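Local coordinates for cobalamin biosynthesis protein CobN (Mycobacterium tuberculosis, PDB 7C6O) that forms the large, catalytic subunit of cobaltochelatase, the enzyme that inserts cobalt into the corrin ring during cobalamin biosynthesis, at residues A[1006-1011]-A[1070-1075]; A[390-395]-A[1136-1141]. All blocks are in the same frame, centred on the assembly; numbering follows the deposited sequence. Where two conformers were deposited one is given.

Contact 1 of 2, residues A[1006-1011]-A[1070-1075]; sequences GLLQLI and DSDDYF
Leu-1008 shows how one branched side chain can serve an apolar and a charged neighbour at once, touching both the ring of Phe-1075 and the carboxylate of Asp-1072. Its course begins at CB, which passes 4.5 Å from Phe-1075 CZ. CG stands anti to the backbone N (chi1 178°), carrying the fork toward the start of helix 1072-1089, and there the two methyls part company. CD1 rests on the methylene of Asp-1072, 3.9 Å from its CB, with Phe-1075 CZ also within van der Waals distance. CD2 goes on to the carboxylate and stops 3.2 Å from Asp-1072 OD2, a snug meeting of a methyl with an oxygen whose polar partner lies elsewhere. The two side chains cross at about a right angle. Helix 1072-1089 is the connection between parallel neighbours 1056-1061 and 1094-1099 of the mixed sheet, a beta-alpha-beta crossover, and helix 1007-1013 docks against its first turn. Ser-1071 N-caps that turn through a weak bond, Asp-1073 N to Ser-1071 OG at 3.3 Å. A carboxylate at Asp-1072, so near the helix start, would probably be favoured by the helix dipole. Gln-1076, one turn on, ties the helices together: its OE1 takes the N-H of Leu-1008, while its NE2 makes a weak bond to Asp-1072 OD2. At the start of helix 1007-1013, the Phe-1075 ring presents its edge, near the ring plane, to Leu-1007 O, 4.2 Å from Phe-1075 CE1. Phe-1075 CZ lies 4.1 Å from Leu-1008 CA. Farther along, Ile-1011 CG1 comes to 4.3 Å from Phe-1075 CE1, and both it and the Leu-1008 CA approach the ring obliquely. Tyr-1153 of helix 1136-1157 packs on the same phenylalanine.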
# COMPACT_ATOMS: atom_id res chain seq x y z
N GLY A 1006 -9.20 -12.56 9.42
CA GLY A 1006 -9.60 -13.93 9.66
C GLY A 1006 -11.04 -14.27 9.35
O GLY A 1006 -11.35 -15.45 9.17
N LEU A 1007 -11.93 -13.28 9.27
CA LEU A 1007 -13.35 -13.59 9.16
C LEU A 1007 -13.76 -14.00 7.75
O LEU A 1007 -14.75 -14.72 7.60
CB LEU A 1007 -14.18 -12.39 9.64
CG LEU A 1007 -14.13 -12.20 11.15
CD1 LEU A 1007 -14.98 -11.03 11.58
CD2 LEU A 1007 -14.57 -13.47 11.87
N LEU A 1008 -13.04 -13.56 6.72
CA LEU A 1008 -13.30 -14.09 5.39
C LEU A 1008 -13.03 -15.59 5.34
O LEU A 1008 -13.83 -16.36 4.79
CB LEU A 1008 -12.46 -13.36 4.34
CG LEU A 1008 -12.61 -13.87 2.90
CD1 LEU A 1008 -14.05 -13.76 2.43
CD2 LEU A 1008 -11.68 -13.11 1.96
N GLN A 1009 -11.91 -16.02 5.92
CA GLN A 1009 -11.61 -17.45 6.00
C GLN A 1009 -12.69 -18.19 6.78
O GLN A 1009 -13.10 -19.29 6.39
CB GLN A 1009 -10.24 -17.67 6.64
CG GLN A 1009 -9.06 -17.30 5.75
CD GLN A 1009 -8.78 -15.81 5.70
OE1 GLN A 1009 -9.42 -15.02 6.40
NE2 GLN A 1009 -7.82 -15.41 4.88
N LEU A 1010 -13.16 -17.60 7.88
CA LEU A 1010 -14.18 -18.25 8.69
C LEU A 1010 -15.49 -18.41 7.92
O LEU A 1010 -16.07 -19.50 7.88
CB LEU A 1010 -14.41 -17.46 9.98
CG LEU A 1010 -15.36 -18.11 10.98
CD1 LEU A 1010 -14.77 -19.42 11.51
CD2 LEU A 1010 -15.68 -17.16 12.13
N ILE A 1011 -15.95 -17.33 7.28
CA ILE A 1011 -17.22 -17.38 6.55
C ILE A 1011 -17.14 -18.37 5.40
O ILE A 1011 -18.10 -19.10 5.12
CB ILE A 1011 -17.61 -15.97 6.07
CG1 ILE A 1011 -18.51 -15.27 7.10
CG2 ILE A 1011 -18.31 -16.02 4.72
CD1 ILE A 1011 -17.90 -15.12 8.47
N ASP A 1070 -18.65 -4.75 -2.21
CA ASP A 1070 -17.74 -5.11 -3.29
C ASP A 1070 -16.43 -5.73 -2.81
O ASP A 1070 -15.72 -6.32 -3.62
CB ASP A 1070 -17.40 -3.88 -4.14
CG ASP A 1070 -18.36 -3.67 -5.27
OD1 ASP A 1070 -18.98 -4.67 -5.71
OD2 ASP A 1070 -18.49 -2.52 -5.73
N SER A 1071 -16.10 -5.57 -1.54
CA SER A 1071 -14.84 -6.07 -1.00
C SER A 1071 -15.10 -6.74 0.34
O SER A 1071 -15.88 -6.23 1.16
CB SER A 1071 -13.80 -4.96 -0.83
OG SER A 1071 -12.64 -5.46 -0.18
N ASP A 1072 -14.43 -7.87 0.57
CA ASP A 1072 -14.58 -8.60 1.82
C ASP A 1072 -14.03 -7.83 3.01
O ASP A 1072 -14.39 -8.13 4.15
CB ASP A 1072 -13.87 -9.94 1.72
CG ASP A 1072 -12.43 -9.80 1.26
OD1 ASP A 1072 -12.21 -9.56 0.05
OD2 ASP A 1072 -11.53 -9.88 2.12
N ASP A 1073 -13.16 -6.85 2.78
CA ASP A 1073 -12.45 -6.21 3.89
C ASP A 1073 -13.39 -5.40 4.77
O ASP A 1073 -13.14 -5.27 5.98
CB ASP A 1073 -11.32 -5.34 3.35
CG ASP A 1073 -10.18 -6.16 2.80
OD1 ASP A 1073 -9.76 -7.13 3.48
OD2 ASP A 1073 -9.71 -5.85 1.69
N TYR A 1074 -14.47 -4.85 4.21
CA TYR A 1074 -15.36 -4.03 5.02
C TYR A 1074 -16.08 -4.87 6.07
O TYR A 1074 -16.05 -4.54 7.26
CB TYR A 1074 -16.35 -3.27 4.13
CG TYR A 1074 -15.66 -2.20 3.32
CD1 TYR A 1074 -15.39 -0.95 3.87
CD2 TYR A 1074 -15.25 -2.44 2.02
CE1 TYR A 1074 -14.75 0.03 3.14
CE2 TYR A 1074 -14.60 -1.46 1.28
CZ TYR A 1074 -14.35 -0.23 1.84
OH TYR A 1074 -13.71 0.74 1.11
N PHE A 1075 -16.71 -5.98 5.67
CA PHE A 1075 -17.41 -6.77 6.67
C PHE A 1075 -16.42 -7.43 7.64
O PHE A 1075 -16.76 -7.62 8.81
CB PHE A 1075 -18.34 -7.80 6.01
CG PHE A 1075 -17.70 -9.13 5.68
CD1 PHE A 1075 -17.56 -10.12 6.64
CD2 PHE A 1075 -17.30 -9.42 4.38
CE1 PHE A 1075 -16.99 -11.35 6.34
CE2 PHE A 1075 -16.73 -10.64 4.06
CZ PHE A 1075 -16.57 -11.61 5.04

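Contact 2 of 2, residues A[390-395]-A[1136-1141]; sequences DTPASA and GYKGAF
Asp-390 OD1 is gripped by two donors while Lys-1138 CB packs against it, a compact case of one carboxylate serving two helix starts. Ala-393 N donates to Asp-390 OD1 at 3.1 Å, the classic N-cap bond of helix 391-405, meeting the oxygen from above the carboxylate plane (60° out of it). A water donates to Asp-390 OD1 at 2.7 Å and in turn accepts from Lys-1138 N at 3.1 Å, so the water links Lys-1138 N, near the start of helix 1136-1157, to the same acid. The other oxygen, OD2, bonds to His-1135 ND1, which should hold the carboxylate against rotation. The helices are nearly antiparallel, the axes of segments 391-395 and 1136-1141 running 155° apart, and meet at their N-terminal ends. Lys-1138 spans the junction: with chi2 at 53° and a second bend at chi4, its chain folds alongside the other helix start instead of reaching straight out. Its CB sits 3.8 Å from Pro-392 CD, and its CE passes 3.5 Å from Thr-391 OG1, a hydroxyl already bonded to Gly-384 O. The buried ammonium is probably stabilised by Glu-1142 in a salt bridge and by the carbonyls of Ala-386 and Leu-389. Beside this polar group, the proline ring and Tyr-1137 cross at about a right angle, Pro-392 CG lying 4.0 Å from Tyr-1137 CD1, with Ile-424 of helix 420-431 touching both. Behind the cap, Asp-390 O accepts twice from Ser-394: from its N at 2.9 Å, and from its OG at 2.8 Å, above the carbonyl plane.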
# COMPACT_ATOMS: atom_id res chain seq x y z
N ASP A 390 -11.67 -6.97 -15.61
CA ASP A 390 -12.10 -8.17 -16.34
C ASP A 390 -10.86 -9.01 -16.57
O ASP A 390 -10.17 -8.87 -17.59
CB ASP A 390 -12.80 -7.79 -17.64
CG ASP A 390 -13.45 -8.99 -18.34
OD1 ASP A 390 -13.00 -10.14 -18.13
OD2 ASP A 390 -14.40 -8.78 -19.11
N THR A 391 -10.57 -9.89 -15.62
CA THR A 391 -9.35 -10.70 -15.69
C THR A 391 -9.30 -11.61 -16.92
O THR A 391 -8.25 -11.65 -17.58
CB THR A 391 -9.19 -11.51 -14.40
OG1 THR A 391 -9.88 -10.84 -13.33
CG2 THR A 391 -7.72 -11.65 -14.03
N PRO A 392 -10.36 -12.35 -17.27
CA PRO A 392 -10.26 -13.20 -18.47
C PRO A 392 -10.05 -12.41 -19.75
O PRO A 392 -9.22 -12.80 -20.58
CB PRO A 392 -11.59 -13.96 -18.48
CG PRO A 392 -12.04 -13.95 -17.06
CD PRO A 392 -11.63 -12.60 -16.55
N ALA A 393 -10.78 -11.31 -19.95
CA ALA A 393 -10.60 -10.52 -21.16
C ALA A 393 -9.23 -9.85 -21.18
O ALA A 393 -8.61 -9.73 -22.25
CB ALA A 393 -11.71 -9.47 -21.28
N SER A 394 -8.74 -9.42 -20.02
CA SER A 394 -7.40 -8.84 -19.95
C SER A 394 -6.33 -9.88 -20.27
O SER A 394 -5.34 -9.57 -20.94
CB SER A 394 -7.16 -8.23 -18.57
OG SER A 394 -8.08 -7.19 -18.30
N ALA A 395 -6.51 -11.10 -19.77
CA ALA A 395 -5.57 -12.17 -20.09
C ALA A 395 -5.55 -12.47 -21.58
O ALA A 395 -4.48 -12.64 -22.17
CB ALA A 395 -5.92 -13.43 -19.29
N GLY A 1136 -19.06 -11.52 -18.98
CA GLY A 1136 -18.86 -12.96 -18.92
C GLY A 1136 -18.53 -13.48 -17.53
O GLY A 1136 -19.18 -13.15 -16.54
N TYR A 1137 -17.49 -14.32 -17.47
CA TYR A 1137 -17.13 -15.02 -16.24
C TYR A 1137 -16.91 -14.04 -15.09
O TYR A 1137 -17.42 -14.23 -13.98
CB TYR A 1137 -15.88 -15.87 -16.47
CG TYR A 1137 -15.31 -16.53 -15.23
CD1 TYR A 1137 -14.40 -15.87 -14.42
CD2 TYR A 1137 -15.66 -17.83 -14.89
CE1 TYR A 1137 -13.88 -16.46 -13.29
CE2 TYR A 1137 -15.13 -18.44 -13.76
CZ TYR A 1137 -14.25 -17.75 -12.96
OH TYR A 1137 -13.71 -18.34 -11.84
N LYS A 1138 -16.14 -12.97 -15.34
CA LYS A 1138 -15.79 -12.05 -14.26
C LYS A 1138 -16.99 -11.22 -13.83
O LYS A 1138 -17.14 -10.91 -12.64
CB LYS A 1138 -14.63 -11.16 -14.69
CG LYS A 1138 -14.05 -10.29 -13.58
CD LYS A 1138 -13.66 -11.13 -12.36
CE LYS A 1138 -12.75 -10.35 -11.43
NZ LYS A 1138 -13.27 -8.99 -11.12
N GLY A 1139 -17.85 -10.84 -14.78
CA GLY A 1139 -19.08 -10.17 -14.40
C GLY A 1139 -19.95 -11.03 -13.50
O GLY A 1139 -20.50 -10.54 -12.51
N ALA A 1140 -20.07 -12.31 -13.82
CA ALA A 1140 -20.80 -13.24 -12.96
C ALA A 1140 -20.09 -13.41 -11.62
O ALA A 1140 -20.75 -13.52 -10.57
CB ALA A 1140 -20.94 -14.59 -13.66
N PHE A 1141 -18.76 -13.43 -11.64
CA PHE A 1141 -17.97 -13.50 -10.41
C PHE A 1141 -18.31 -12.35 -9.47
O PHE A 1141 -18.46 -12.55 -8.26
CB PHE A 1141 -16.48 -13.48 -10.77
CG PHE A 1141 -15.55 -13.53 -9.58
CD1 PHE A 1141 -15.25 -12.39 -8.86
CD2 PHE A 1141 -14.93 -14.72 -9.22
CE1 PHE A 1141 -14.39 -12.43 -7.78
CE2 PHE A 1141 -14.07 -14.77 -8.15
CZ PHE A 1141 -13.79 -13.62 -7.43
O HOH W 1 -14.83 -12.08 -17.98

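Helix 1136-1157 relates the two contacts: its opening turn takes part in contact 2, while Tyr-1149 and Tyr-1153 farther along touch Asp-1072 and Phe-1075 of contact 1. The centres of the two contacts are 21 Å apart, and their nearest atoms about 8 Å apart. Contact 1 joins helices that follow strands of one sheet, close in sequence; contact 2 brings together parts more than 700 residues apart. Both are buried, contact 2 completely and contact 1 with Leu-1008 and Asp-1072 partly exposed. Both use helix starts, with different chemistry. Contact 1 is chiefly aromatic and aliphatic packing; in contact 2 charged or polar groups are satisfied by a water and by flanking residues.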